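Local coordinates for protein prolyl endopeptidase (Myxococcus xanthus, PDB 2BKL) that probably hydrolyses oligopeptides after proline, and much less readily after alanine, as a serine endopeptidase of the S9A family, at residues Asp90-Trp98 and Val108-Gly119; Asp131-Gln139 and Leu149-Trp159. All coordinates share one frame; numbering follows the deposited sequence.

Overall arrangement
Both contacts are beta hairpins of the N-terminal beta-propeller domain, and their centres lie about 15 Å apart. They follow one another along the chain: contact 1 closes before contact 2 opens. Contact 1 joins strands 95-100 and 107-110, the last two of a four-stranded antiparallel sheet. Contact 2 joins strands 134-141 and 148-153 of the next sheet. The two sheets are successive blades, and they pack face against face. Leu109 and Leu110 meet Val135, Phe137 and Ile152, Trp98 meets Val154, and Trp115 meets Gln139 and Trp159. The propeller is the non-catalytic domain of this family, and it lies against the hydrolase domain.

Contact 1 (Asp90-Trp98 and Val108-Gly119); sequences DKEKAILYW and VLLDPNGWSKDG
This hairpin forms the outer edge of a propeller blade, where Leu96 of strand 95-98 pairs with Leu110 of strand 108-110. Leu96 N donates to Leu110 O at 2.9 Å. Leu96 O takes two donors, Leu109 N at 2.8 Å and Leu110 N at 3.2 Å. Leu109 and Leu110 thus both face Leu96, a classic beta bulge. The Leu96 and Leu110 side chains lie side by side, Leu96 CD2 3.8 Å from Leu110 CD1. On the other face, Val108 CG2 touches Tyr97 CE2 obliquely. Beyond the strands, the Asn113 amide bonds to the backbone of Lys93 at both its ends. Its ND2 gives a nearly straight bond (170°) to Lys93 O, from above the carbonyl plane, and its OD1 takes a weak bond from Lys93 N. Asp111 OD1 also accepts from Asn113 ND2 at 2.8 Å, which helps fix the turn of the amide. Lys93 CG stands anti to the carbonyl carbon (chi1 -65°), and the chain bends at its end (chi4 -65°) so that NZ donates to Gly119 O at 2.9 Å. NZ also forms a salt bridge with Asp655 and a hydrogen bond with Ser122 OG. This is a bulged antiparallel hairpin of a beta-propeller blade.

Contact 2 (Asp131-Gln139 and Leu149-Trp159); sequences DGKKVAFAQ and LHVIDVDSGEW
Phe137 and His150 form a hydrogen-bonded pair of an antiparallel hairpin, with their side chains on one face of the sheet. The CB of His150 sits over one face of the Phe137 ring, 3.8 Å from its centroid, as a CH-pi contact. The two rings are near parallel but slid apart, so they barely overlap. Phe137 CG lies between its backbone N and carbonyl carbon (chi1 67°), which brings the ring across to strand 149-153. Its edge then points at the face of Trp159, a T-shaped pair with planes at 80°. CZ of Phe137 comes 3.6 Å from CH2 of Trp159. Gln139 lies at the edge of the indole, its NE2 3.5 Å from Trp159 CH2. Its amide stands perpendicular to the His150 ring, and a water bridges Gln139 OE1 and His150 NE2.

At the other end, Lys134 bends at chi2 (-67°) and reaches over to Asp153. NZ makes a salt bridge to Asp153 OD1 at 2.9 Å, meeting it on the anti side. Asp153 OD2 is gripped from opposite faces of its plane by Ser156 N and Ser156 OG, the latter at 2.6 Å. An alanine here is likely to leave Lys134 without its counter-charge and Ser156 N and OG without their shared acceptor. Val135 CB packs on Ile152 CG2 at 3.8 Å, on the same face as Phe137.

Strand 134-139 lies between strand 149-153 and strand 121-128. Trp126 of strand 121-128 packs against Val135 and Phe137. Val154 touches Phe83 and Arg81 of strand 81-87, which belongs to the neighbouring blade.

Contact 1 (Asp90-Trp98 and Val108-Gly119)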
# COMPACT_ATOMS: atom_id res chain seq x y z
N ASP A 90 -19.53 17.02 1.01
CA ASP A 90 -20.34 17.09 -0.21
C ASP A 90 -19.54 16.95 -1.49
O ASP A 90 -19.96 17.39 -2.56
CB ASP A 90 -21.19 18.37 -0.22
CG ASP A 90 -20.36 19.65 -0.24
OD1 ASP A 90 -19.12 19.64 -0.05
OD2 ASP A 90 -20.90 20.76 -0.42
N LYS A 91 -18.38 16.29 -1.38
CA LYS A 91 -17.51 16.06 -2.52
C LYS A 91 -17.07 14.59 -2.59
O LYS A 91 -16.83 13.92 -1.58
CB LYS A 91 -16.27 16.96 -2.45
CG LYS A 91 -16.53 18.46 -2.37
CD LYS A 91 -17.08 19.01 -3.67
CE LYS A 91 -16.99 20.55 -3.66
NZ LYS A 91 -17.76 21.17 -4.76
N GLU A 92 -16.89 14.12 -3.81
CA GLU A 92 -16.52 12.72 -4.07
C GLU A 92 -15.02 12.43 -3.99
O GLU A 92 -14.65 11.28 -3.75
CB GLU A 92 -17.07 12.27 -5.42
CG GLU A 92 -18.59 12.18 -5.44
CD GLU A 92 -19.11 11.16 -4.47
OE1 GLU A 92 -18.60 10.06 -4.53
OE2 GLU A 92 -20.02 11.46 -3.68
N LYS A 93 -14.19 13.46 -4.18
CA LYS A 93 -12.74 13.38 -4.15
C LYS A 93 -12.19 14.53 -3.31
O LYS A 93 -12.80 15.60 -3.26
CB LYS A 93 -12.18 13.50 -5.57
CG LYS A 93 -12.56 12.37 -6.50
CD LYS A 93 -11.92 12.60 -7.88
CE LYS A 93 -12.39 11.68 -8.94
NZ LYS A 93 -11.99 10.28 -8.66
N ALA A 94 -11.02 14.31 -2.72
CA ALA A 94 -10.30 15.36 -2.01
C ALA A 94 -9.77 16.42 -2.95
O ALA A 94 -9.55 16.17 -4.12
CB ALA A 94 -9.16 14.76 -1.25
N ILE A 95 -9.55 17.62 -2.40
CA ILE A 95 -9.17 18.80 -3.14
C ILE A 95 -7.90 19.41 -2.56
O ILE A 95 -7.78 19.51 -1.34
CB ILE A 95 -10.36 19.82 -3.04
CG1 ILE A 95 -11.61 19.24 -3.72
CG2 ILE A 95 -10.00 21.20 -3.61
CD1 ILE A 95 -12.84 20.09 -3.57
N LEU A 96 -6.99 19.87 -3.42
CA LEU A 96 -5.75 20.53 -3.02
C LEU A 96 -5.99 22.04 -2.91
O LEU A 96 -6.46 22.66 -3.85
CB LEU A 96 -4.65 20.26 -4.05
CG LEU A 96 -3.31 20.88 -3.71
CD1 LEU A 96 -2.74 20.37 -2.42
CD2 LEU A 96 -2.27 20.64 -4.82
N TYR A 97 -5.73 22.59 -1.73
CA TYR A 97 -5.82 24.00 -1.39
C TYR A 97 -4.46 24.61 -1.14
O TYR A 97 -3.50 23.91 -0.80
CB TYR A 97 -6.62 24.15 -0.09
CG TYR A 97 -8.10 23.93 -0.25
CD1 TYR A 97 -8.64 22.67 -0.23
CD2 TYR A 97 -8.96 25.01 -0.43
CE1 TYR A 97 -10.00 22.48 -0.39
CE2 TYR A 97 -10.32 24.82 -0.60
CZ TYR A 97 -10.82 23.55 -0.57
OH TYR A 97 -12.17 23.35 -0.74
N TRP A 98 -4.39 25.93 -1.21
CA TRP A 98 -3.25 26.67 -0.73
C TRP A 98 -3.69 27.95 -0.03
O TRP A 98 -4.81 28.44 -0.21
CB TRP A 98 -2.25 26.99 -1.85
CG TRP A 98 -2.68 28.09 -2.77
CD1 TRP A 98 -3.58 28.00 -3.79
CD2 TRP A 98 -2.21 29.44 -2.77
NE1 TRP A 98 -3.73 29.22 -4.40
CE2 TRP A 98 -2.88 30.11 -3.81
CE3 TRP A 98 -1.29 30.15 -2.01
CZ2 TRP A 98 -2.66 31.46 -4.10
CZ3 TRP A 98 -1.07 31.49 -2.30
CH2 TRP A 98 -1.75 32.13 -3.33
N VAL A 108 -8.86 27.05 -3.61
CA VAL A 108 -8.77 25.79 -4.32
C VAL A 108 -7.71 25.90 -5.40
O VAL A 108 -7.70 26.88 -6.15
CB VAL A 108 -10.11 25.44 -5.00
CG1 VAL A 108 -9.96 24.23 -5.92
CG2 VAL A 108 -11.18 25.20 -3.98
N LEU A 109 -6.83 24.92 -5.47
CA LEU A 109 -5.77 24.88 -6.50
C LEU A 109 -6.06 23.78 -7.51
O LEU A 109 -6.08 24.03 -8.72
CB LEU A 109 -4.41 24.59 -5.86
CG LEU A 109 -3.20 24.70 -6.81
CD1 LEU A 109 -3.08 26.05 -7.49
CD2 LEU A 109 -1.94 24.40 -6.03
N LEU A 110 -6.32 22.57 -7.02
CA LEU A 110 -6.64 21.45 -7.89
C LEU A 110 -7.88 20.75 -7.33
O LEU A 110 -7.84 20.23 -6.22
CB LEU A 110 -5.51 20.45 -8.00
CG LEU A 110 -4.21 20.90 -8.64
CD1 LEU A 110 -3.12 19.85 -8.48
CD2 LEU A 110 -4.41 21.28 -10.11
N ASP A 111 -8.94 20.70 -8.13
CA ASP A 111 -10.19 20.04 -7.75
C ASP A 111 -10.52 18.94 -8.75
O ASP A 111 -11.13 19.20 -9.81
CB ASP A 111 -11.31 21.07 -7.68
CG ASP A 111 -12.64 20.46 -7.28
OD1 ASP A 111 -12.71 19.21 -7.03
OD2 ASP A 111 -13.68 21.16 -7.18
N PRO A 112 -10.10 17.72 -8.47
CA PRO A 112 -10.30 16.62 -9.41
C PRO A 112 -11.76 16.29 -9.64
O PRO A 112 -12.04 15.62 -10.62
CB PRO A 112 -9.56 15.44 -8.78
CG PRO A 112 -9.11 15.87 -7.50
CD PRO A 112 -9.33 17.31 -7.28
N ASN A 113 -12.67 16.73 -8.77
CA ASN A 113 -14.10 16.55 -9.04
C ASN A 113 -14.52 17.24 -10.33
O ASN A 113 -15.53 16.84 -10.93
CB ASN A 113 -14.96 17.06 -7.88
CG ASN A 113 -14.63 16.37 -6.56
OD1 ASN A 113 -15.00 15.22 -6.36
ND2 ASN A 113 -13.90 17.05 -5.68
N GLY A 114 -13.76 18.23 -10.76
CA GLY A 114 -14.07 18.94 -12.00
C GLY A 114 -13.31 18.47 -13.23
O GLY A 114 -13.49 19.07 -14.30
N TRP A 115 -12.54 17.39 -13.11
CA TRP A 115 -11.70 16.88 -14.20
C TRP A 115 -12.39 15.95 -15.17
O TRP A 115 -11.81 15.57 -16.18
CB TRP A 115 -10.46 16.20 -13.63
CG TRP A 115 -9.53 17.11 -12.94
CD1 TRP A 115 -9.67 18.46 -12.76
CD2 TRP A 115 -8.32 16.74 -12.28
NE1 TRP A 115 -8.59 18.95 -12.06
CE2 TRP A 115 -7.76 17.91 -11.76
CE3 TRP A 115 -7.64 15.53 -12.09
CZ2 TRP A 115 -6.55 17.90 -11.06
CZ3 TRP A 115 -6.47 15.53 -11.39
CH2 TRP A 115 -5.92 16.71 -10.91
N SER A 116 -13.62 15.59 -14.86
CA SER A 116 -14.45 14.73 -15.71
C SER A 116 -15.88 14.85 -15.18
O SER A 116 -16.10 15.35 -14.09
CB SER A 116 -13.97 13.27 -15.66
OG SER A 116 -14.23 12.67 -14.40
N LYS A 117 -16.86 14.39 -15.96
CA LYS A 117 -18.25 14.50 -15.53
C LYS A 117 -18.66 13.40 -14.55
O LYS A 117 -19.64 13.54 -13.80
CB LYS A 117 -19.18 14.51 -16.75
CG LYS A 117 -20.61 15.02 -16.48
CD LYS A 117 -20.65 16.54 -16.24
CE LYS A 117 -21.35 16.91 -14.92
NZ LYS A 117 -22.83 16.76 -15.00
N ASP A 118 -17.89 12.32 -14.51
CA ASP A 118 -18.26 11.11 -13.80
C ASP A 118 -17.20 10.59 -12.81
O ASP A 118 -17.25 9.42 -12.39
CB ASP A 118 -18.59 10.01 -14.83
CG ASP A 118 -17.43 9.72 -15.78
OD1 ASP A 118 -16.36 10.40 -15.71
OD2 ASP A 118 -17.49 8.82 -16.64
N GLY A 119 -16.25 11.44 -12.41
CA GLY A 119 -15.28 11.07 -11.39
C GLY A 119 -14.20 10.09 -11.81
O GLY A 119 -13.62 9.43 -10.94
O HOH W 1 -16.06 20.39 -7.00

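Contact 2 (Asp131-Gln139 and Leu149-Trp159)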
# COMPACT_ATOMS: atom_id res chain seq x y z
N ASP A 131 9.75 27.77 -4.40
CA ASP A 131 9.27 29.15 -4.34
C ASP A 131 7.76 29.28 -4.08
O ASP A 131 7.24 30.40 -3.95
CB ASP A 131 9.71 29.95 -5.58
CG ASP A 131 9.07 29.50 -6.86
OD1 ASP A 131 8.26 28.55 -6.83
OD2 ASP A 131 9.35 30.05 -7.96
N GLY A 132 7.07 28.15 -4.02
CA GLY A 132 5.62 28.13 -3.78
C GLY A 132 4.81 28.63 -4.95
O GLY A 132 3.61 28.88 -4.77
N LYS A 133 5.42 28.73 -6.13
CA LYS A 133 4.73 29.31 -7.30
C LYS A 133 4.18 28.28 -8.29
O LYS A 133 3.35 28.65 -9.14
CB LYS A 133 5.63 30.25 -8.07
CG LYS A 133 6.30 31.35 -7.24
CD LYS A 133 5.36 32.37 -6.71
CE LYS A 133 6.19 33.54 -6.08
NZ LYS A 133 5.42 34.32 -5.11
N LYS A 134 4.63 27.03 -8.23
CA LYS A 134 4.25 25.99 -9.18
C LYS A 134 3.98 24.69 -8.43
O LYS A 134 4.58 24.41 -7.38
CB LYS A 134 5.39 25.70 -10.19
CG LYS A 134 5.93 26.88 -10.95
CD LYS A 134 4.94 27.51 -11.91
CE LYS A 134 5.61 28.61 -12.74
NZ LYS A 134 4.64 29.23 -13.66
N VAL A 135 3.06 23.88 -8.96
CA VAL A 135 2.86 22.52 -8.44
C VAL A 135 2.92 21.59 -9.63
O VAL A 135 2.17 21.77 -10.61
CB VAL A 135 1.53 22.36 -7.66
CG1 VAL A 135 1.33 20.92 -7.17
CG2 VAL A 135 1.52 23.31 -6.48
N ALA A 136 3.78 20.58 -9.55
CA ALA A 136 3.82 19.49 -10.50
C ALA A 136 2.98 18.35 -9.93
O ALA A 136 3.09 18.03 -8.76
CB ALA A 136 5.25 19.04 -10.70
N PHE A 137 2.13 17.75 -10.74
CA PHE A 137 1.15 16.80 -10.25
C PHE A 137 0.79 15.79 -11.31
O PHE A 137 0.92 16.06 -12.50
CB PHE A 137 -0.10 17.49 -9.73
CG PHE A 137 -0.90 18.16 -10.78
CD1 PHE A 137 -0.59 19.45 -11.17
CD2 PHE A 137 -1.99 17.54 -11.38
CE1 PHE A 137 -1.31 20.10 -12.14
CE2 PHE A 137 -2.72 18.20 -12.33
CZ PHE A 137 -2.35 19.49 -12.72
N ALA A 138 0.32 14.62 -10.88
CA ALA A 138 -0.10 13.56 -11.79
C ALA A 138 -1.61 13.54 -11.93
O ALA A 138 -2.36 13.67 -10.94
CB ALA A 138 0.36 12.24 -11.28
N GLN A 139 -2.08 13.37 -13.16
CA GLN A 139 -3.48 13.00 -13.43
C GLN A 139 -3.52 11.53 -13.80
O GLN A 139 -2.73 11.09 -14.64
CB GLN A 139 -4.05 13.78 -14.60
CG GLN A 139 -4.38 15.21 -14.39
CD GLN A 139 -5.31 15.70 -15.49
OE1 GLN A 139 -4.93 15.67 -16.67
NE2 GLN A 139 -6.52 16.08 -15.13
N LEU A 149 2.12 13.76 -16.02
CA LEU A 149 2.49 14.92 -15.22
C LEU A 149 2.08 16.22 -15.87
O LEU A 149 2.21 16.39 -17.10
CB LEU A 149 4.00 14.94 -14.99
CG LEU A 149 4.61 13.69 -14.33
CD1 LEU A 149 6.11 13.83 -14.23
CD2 LEU A 149 3.94 13.46 -12.95
N HIS A 150 1.57 17.13 -15.05
CA HIS A 150 1.20 18.49 -15.41
C HIS A 150 1.81 19.45 -14.42
O HIS A 150 2.29 19.07 -13.33
CB HIS A 150 -0.33 18.62 -15.36
CG HIS A 150 -1.02 17.87 -16.44
ND1 HIS A 150 -1.34 18.45 -17.65
CD2 HIS A 150 -1.46 16.59 -16.51
CE1 HIS A 150 -1.96 17.56 -18.41
NE2 HIS A 150 -2.02 16.41 -17.76
N VAL A 151 1.80 20.73 -14.77
CA VAL A 151 2.23 21.77 -13.87
C VAL A 151 1.20 22.88 -13.86
O VAL A 151 0.74 23.30 -14.93
CB VAL A 151 3.62 22.36 -14.27
CG1 VAL A 151 4.05 23.48 -13.32
CG2 VAL A 151 4.68 21.29 -14.36
N ILE A 152 0.86 23.37 -12.67
CA ILE A 152 -0.04 24.49 -12.51
C ILE A 152 0.70 25.66 -11.90
O ILE A 152 1.52 25.48 -10.98
CB ILE A 152 -1.30 24.11 -11.67
CG1 ILE A 152 -2.27 25.28 -11.60
CG2 ILE A 152 -0.92 23.58 -10.28
CD1 ILE A 152 -3.66 24.93 -11.06
N ASP A 153 0.40 26.85 -12.39
CA ASP A 153 0.88 28.09 -11.80
C ASP A 153 -0.06 28.48 -10.66
O ASP A 153 -1.25 28.65 -10.86
CB ASP A 153 0.90 29.17 -12.88
CG ASP A 153 1.38 30.49 -12.35
OD1 ASP A 153 2.61 30.64 -12.16
OD2 ASP A 153 0.57 31.41 -12.06
N VAL A 154 0.48 28.61 -9.44
CA VAL A 154 -0.34 28.78 -8.25
C VAL A 154 -1.09 30.12 -8.25
O VAL A 154 -2.29 30.14 -7.99
CB VAL A 154 0.54 28.61 -6.97
CG1 VAL A 154 -0.25 28.95 -5.69
CG2 VAL A 154 1.06 27.20 -6.89
N ASP A 155 -0.41 31.20 -8.59
CA ASP A 155 -1.01 32.52 -8.49
C ASP A 155 -2.19 32.67 -9.45
O ASP A 155 -3.21 33.21 -9.08
CB ASP A 155 0.01 33.61 -8.81
CG ASP A 155 0.97 33.88 -7.67
OD1 ASP A 155 0.66 33.56 -6.51
OD2 ASP A 155 2.07 34.44 -7.87
N SER A 156 -2.05 32.13 -10.65
CA SER A 156 -3.04 32.30 -11.72
C SER A 156 -3.99 31.14 -11.89
O SER A 156 -5.04 31.30 -12.51
CB SER A 156 -2.30 32.50 -13.05
OG SER A 156 -1.64 31.33 -13.51
N GLY A 157 -3.61 29.97 -11.38
CA GLY A 157 -4.33 28.73 -11.62
C GLY A 157 -4.23 28.18 -13.04
O GLY A 157 -4.95 27.24 -13.37
N GLU A 158 -3.32 28.72 -13.85
CA GLU A 158 -3.18 28.25 -15.23
C GLU A 158 -2.37 26.95 -15.30
O GLU A 158 -1.25 26.87 -14.80
CB GLU A 158 -2.51 29.33 -16.09
CG GLU A 158 -3.38 30.54 -16.38
CD GLU A 158 -4.61 30.26 -17.24
OE1 GLU A 158 -4.54 29.39 -18.13
OE2 GLU A 158 -5.65 30.95 -16.99
N TRP A 159 -2.95 25.96 -15.97
CA TRP A 159 -2.25 24.74 -16.27
C TRP A 159 -1.33 24.97 -17.46
O TRP A 159 -1.79 25.49 -18.47
CB TRP A 159 -3.23 23.63 -16.62
CG TRP A 159 -4.05 23.10 -15.50
CD1 TRP A 159 -4.61 23.79 -14.48
CD2 TRP A 159 -4.45 21.73 -15.31
NE1 TRP A 159 -5.32 22.95 -13.66
CE2 TRP A 159 -5.25 21.68 -14.17
CE3 TRP A 159 -4.23 20.56 -16.03
CZ2 TRP A 159 -5.80 20.48 -13.70
CZ3 TRP A 159 -4.77 19.37 -15.56
CH2 TRP A 159 -5.56 19.35 -14.42
O HOH W 2 2.41 31.36 -8.74
O HOH W 3 -3.45 14.12 -18.59